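Local coordinates for protein putative thiol-disulfide oxidoreductase (Bacteroides vulgatus, PDB 4GRF) that probably acts as a thiol-disulfide oxidoreductase through its C-terminal thioredoxin domain, the part described here, which carries a covalently bound glutathione, at residues Val34-Ala39 against Tyr66-Asp71. Sequence-based numbering, arbitrary orientation.
Sequences VDFWFA and YGVSTD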
ATOM      1  N   VAL A  34      -2.835  -0.720  -1.994  1.00 14.88           N
ATOM      2  CA  VAL A  34      -1.928   0.322  -1.555  1.00 12.96           C
ATOM      3  C   VAL A  34      -2.110   0.511  -0.040  1.00 13.54           C
ATOM      4  O   VAL A  34      -3.227   0.766   0.436  1.00 16.85           O
ATOM      5  CB  VAL A  34      -2.188   1.624  -2.311  1.00 17.07           C
ATOM      6  CG1 VAL A  34      -1.177   2.684  -1.906  1.00 17.49           C
ATOM      7  CG2 VAL A  34      -2.113   1.376  -3.806  1.00 16.42           C
ATOM      8  N   ASP A  35      -1.024   0.293   0.685  1.00 15.02           N
ATOM      9  CA  ASP A  35      -1.004   0.346   2.141  1.00 13.95           C
ATOM     10  C   ASP A  35      -0.168   1.525   2.596  1.00 15.72           C
ATOM     11  O   ASP A  35       1.056   1.478   2.504  1.00 16.19           O
ATOM     12  CB  ASP A  35      -0.383  -0.952   2.649  1.00 15.94           C
ATOM     13  CG  ASP A  35      -0.246  -0.996   4.132  1.00 26.15           C
ATOM     14  OD1 ASP A  35      -0.956  -0.228   4.804  1.00 21.61           O
ATOM     15  OD2 ASP A  35       0.597  -1.800   4.614  1.00 20.75           O
ATOM     16  N   PHE A  36      -0.828   2.596   3.028  1.00 18.90           N
ATOM     17  CA  PHE A  36      -0.150   3.747   3.601  1.00 16.84           C
ATOM     18  C   PHE A  36       0.041   3.520   5.104  1.00 16.79           C
ATOM     19  O   PHE A  36      -0.913   3.246   5.844  1.00 18.19           O
ATOM     20  CB  PHE A  36      -0.958   5.029   3.414  1.00 15.18           C
ATOM     21  CG  PHE A  36      -1.214   5.430   1.972  1.00 15.77           C
ATOM     22  CD1 PHE A  36      -2.297   4.927   1.282  1.00 16.51           C
ATOM     23  CD2 PHE A  36      -0.402   6.353   1.338  1.00 20.92           C
ATOM     24  CE1 PHE A  36      -2.548   5.325  -0.034  1.00 17.71           C
ATOM     25  CE2 PHE A  36      -0.657   6.755   0.038  1.00 22.26           C
ATOM     26  CZ  PHE A  36      -1.716   6.227  -0.643  1.00 20.90           C
ATOM     27  N   TRP A  37       1.280   3.657   5.553  1.00 17.17           N
ATOM     28  CA  TRP A  37       1.642   3.259   6.913  1.00 16.97           C
ATOM     29  C   TRP A  37       2.913   3.950   7.384  1.00 17.29           C
ATOM     30  O   TRP A  37       3.556   4.689   6.648  1.00 18.36           O
ATOM     31  CB  TRP A  37       1.821   1.736   6.978  1.00 20.00           C
ATOM     32  CG  TRP A  37       3.067   1.260   6.296  1.00 17.43           C
ATOM     33  CD1 TRP A  37       3.317   1.256   4.953  1.00 15.79           C
ATOM     34  CD2 TRP A  37       4.232   0.727   6.915  1.00 16.51           C
ATOM     35  NE1 TRP A  37       4.554   0.758   4.698  1.00 21.62           N
ATOM     36  CE2 TRP A  37       5.154   0.443   5.890  1.00 17.77           C
ATOM     37  CE3 TRP A  37       4.605   0.498   8.240  1.00 21.96           C
ATOM     38  CZ2 TRP A  37       6.405  -0.085   6.138  1.00 19.51           C
ATOM     39  CZ3 TRP A  37       5.852  -0.020   8.483  1.00 20.72           C
ATOM     40  CH2 TRP A  37       6.741  -0.312   7.434  1.00 21.68           C
ATOM     41  N   PHE A  38       3.270   3.708   8.644  1.00 17.37           N
ATOM     42  CA  PHE A  38       4.586   4.068   9.125  1.00 17.96           C
ATOM     43  C   PHE A  38       4.843   3.171  10.327  1.00 16.04           C
ATOM     44  O   PHE A  38       3.923   2.578  10.869  1.00 16.56           O
ATOM     45  CB  PHE A  38       4.680   5.556   9.520  1.00 19.00           C
ATOM     46  CG  PHE A  38       3.558   6.016  10.388  1.00 19.94           C
ATOM     47  CD1 PHE A  38       2.362   6.443   9.819  1.00 26.63           C
ATOM     48  CD2 PHE A  38       3.673   6.022  11.767  1.00 24.96           C
ATOM     49  CE1 PHE A  38       1.308   6.864  10.616  1.00 26.98           C
ATOM     50  CE2 PHE A  38       2.621   6.453  12.569  1.00 27.95           C
ATOM     51  CZ  PHE A  38       1.437   6.869  11.988  1.00 23.40           C
ATOM     52  N   ALA A  39       6.105   3.057  10.712  1.00 18.68           N
ATOM     53  CA  ALA A  39       6.529   2.105  11.728  1.00 19.11           C
ATOM     54  C   ALA A  39       5.793   2.271  13.064  1.00 16.96           C
ATOM     55  O   ALA A  39       5.512   1.269  13.741  1.00 21.05           O
ATOM     56  CB  ALA A  39       8.035   2.231  11.932  1.00 20.28           C
ATOM     57  N   TYR A  66       1.575  -2.613  -2.727  1.00 14.98           N
ATOM     58  CA  TYR A  66       2.473  -1.472  -2.787  1.00 15.22           C
ATOM     59  C   TYR A  66       2.379  -0.743  -1.443  1.00 16.07           C
ATOM     60  O   TYR A  66       1.373  -0.094  -1.114  1.00 16.47           O
ATOM     61  CB  TYR A  66       2.053  -0.567  -3.946  1.00 16.15           C
ATOM     62  CG  TYR A  66       2.893   0.679  -4.223  1.00 15.96           C
ATOM     63  CD1 TYR A  66       4.241   0.599  -4.541  1.00 15.35           C
ATOM     64  CD2 TYR A  66       2.293   1.929  -4.264  1.00 15.36           C
ATOM     65  CE1 TYR A  66       4.976   1.734  -4.841  1.00 15.72           C
ATOM     66  CE2 TYR A  66       3.012   3.066  -4.553  1.00 17.04           C
ATOM     67  CZ  TYR A  66       4.349   2.972  -4.852  1.00 17.85           C
ATOM     68  OH  TYR A  66       5.054   4.115  -5.146  1.00 17.04           O
ATOM     69  N   GLY A  67       3.411  -0.910  -0.619  1.00 15.67           N
ATOM     70  CA  GLY A  67       3.430  -0.262   0.679  1.00 18.35           C
ATOM     71  C   GLY A  67       4.117   1.085   0.601  1.00 15.32           C
ATOM     72  O   GLY A  67       5.195   1.215  -0.009  1.00 16.83           O
ATOM     73  N   VAL A  68       3.474   2.088   1.203  1.00 17.47           N
ATOM     74  CA  VAL A  68       3.907   3.470   1.129  1.00 14.15           C
ATOM     75  C   VAL A  68       4.068   4.029   2.520  1.00 16.22           C
ATOM     76  O   VAL A  68       3.080   4.226   3.224  1.00 16.98           O
ATOM     77  CB  VAL A  68       2.896   4.320   0.337  1.00 18.75           C
ATOM     78  CG1 VAL A  68       3.379   5.758   0.221  1.00 20.93           C
ATOM     79  CG2 VAL A  68       2.648   3.709  -1.026  1.00 16.71           C
ATOM     80  N   SER A  69       5.322   4.234   2.944  1.00 15.78           N
ATOM     81  CA  SER A  69       5.585   4.746   4.294  1.00 15.37           C
ATOM     82  C   SER A  69       5.885   6.222   4.325  1.00 19.88           C
ATOM     83  O   SER A  69       6.553   6.762   3.436  1.00 19.06           O
ATOM     84  CB  SER A  69       6.742   3.998   4.961  1.00 18.51           C
ATOM     85  OG  SER A  69       7.087   4.585   6.209  1.00 19.30           O
ATOM     86  N   THR A  70       5.389   6.848   5.385  1.00 17.78           N
ATOM     87  CA  THR A  70       5.644   8.237   5.691  1.00 19.86           C
ATOM     88  C   THR A  70       6.689   8.392   6.806  1.00 22.98           C
ATOM     89  O   THR A  70       6.854   9.465   7.361  1.00 21.80           O
ATOM     90  CB  THR A  70       4.356   8.934   6.152  1.00 20.71           C
ATOM     91  OG1 THR A  70       3.870   8.318   7.342  1.00 21.90           O
ATOM     92  CG2 THR A  70       3.282   8.879   5.083  1.00 21.02           C
ATOM     93  N   ASP A  71       7.407   7.336   7.114  1.00 21.55           N
ATOM     94  CA  ASP A  71       8.402   7.385   8.188  1.00 21.91           C
ATOM     95  C   ASP A  71       9.417   8.521   7.999  1.00 21.55           C
ATOM     96  O   ASP A  71       9.987   8.688   6.919  1.00 23.39           O
ATOM     97  CB  ASP A  71       9.153   6.057   8.260  1.00 20.83           C
ATOM     98  CG  ASP A  71       8.477   5.068   9.180  1.00 25.24           C
ATOM     99  OD1 ASP A  71       8.456   5.335  10.394  1.00 26.09           O
ATOM    100  OD2 ASP A  71       7.995   4.038   8.682  1.00 21.45           O
TER
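The Trp37 indole lies with one face under Ser69 CB, a CH-pi contact set toward the rim of the five-membered ring (4.2 Å from Ser69 CB to the centroid of that Trp37 ring), while its in-plane edge meets the backbone N of Val68. The crowded first torsion of Trp37 (chi1 72°) swings the indole across to the neighbouring strand beside Gly67, where no side chain stands in its way. On the opposite face of the sheet, Phe36 and Val34 flank Val68 side by side: Phe36 CD2 meets Val68 CG1 at 4.0 Å, and Val34 CG1 packs on Val68 CG2. Farther along, Thr70 OG1 approaches Phe38 CD1 obliquely; the Phe38 ring also meets Phe110 edge-to-face.

Three backbone hydrogen bonds join the parallel strands, the straightest from Val68 N to Asp35 O (2.8 Å, 173°), and a fourth, from Thr70 N to Trp37 O, carries the pattern one residue past the second strand. Beyond it, a carboxylate takes over. Asp71 OD2 receives Ala39 N at 2.9 Å on its syn lone pair and the Ser69 hydroxyl, at 2.7 Å from Ser69 OG, from above the carboxylate plane; Ser69 OG in turn accepts Asp71 N, closing an ST turn. An alanine at Asp71 would remove the carboxylate that accepts from Ala39 N and Ser69 OG and would probably loosen the loop at Ala39, just before the disulfide-bonded Cys41 and Cys44. Adjacent parallel strands linked through helices, with a CxxC pair at the helix start following the first of them, are the hallmark of the thioredoxin fold.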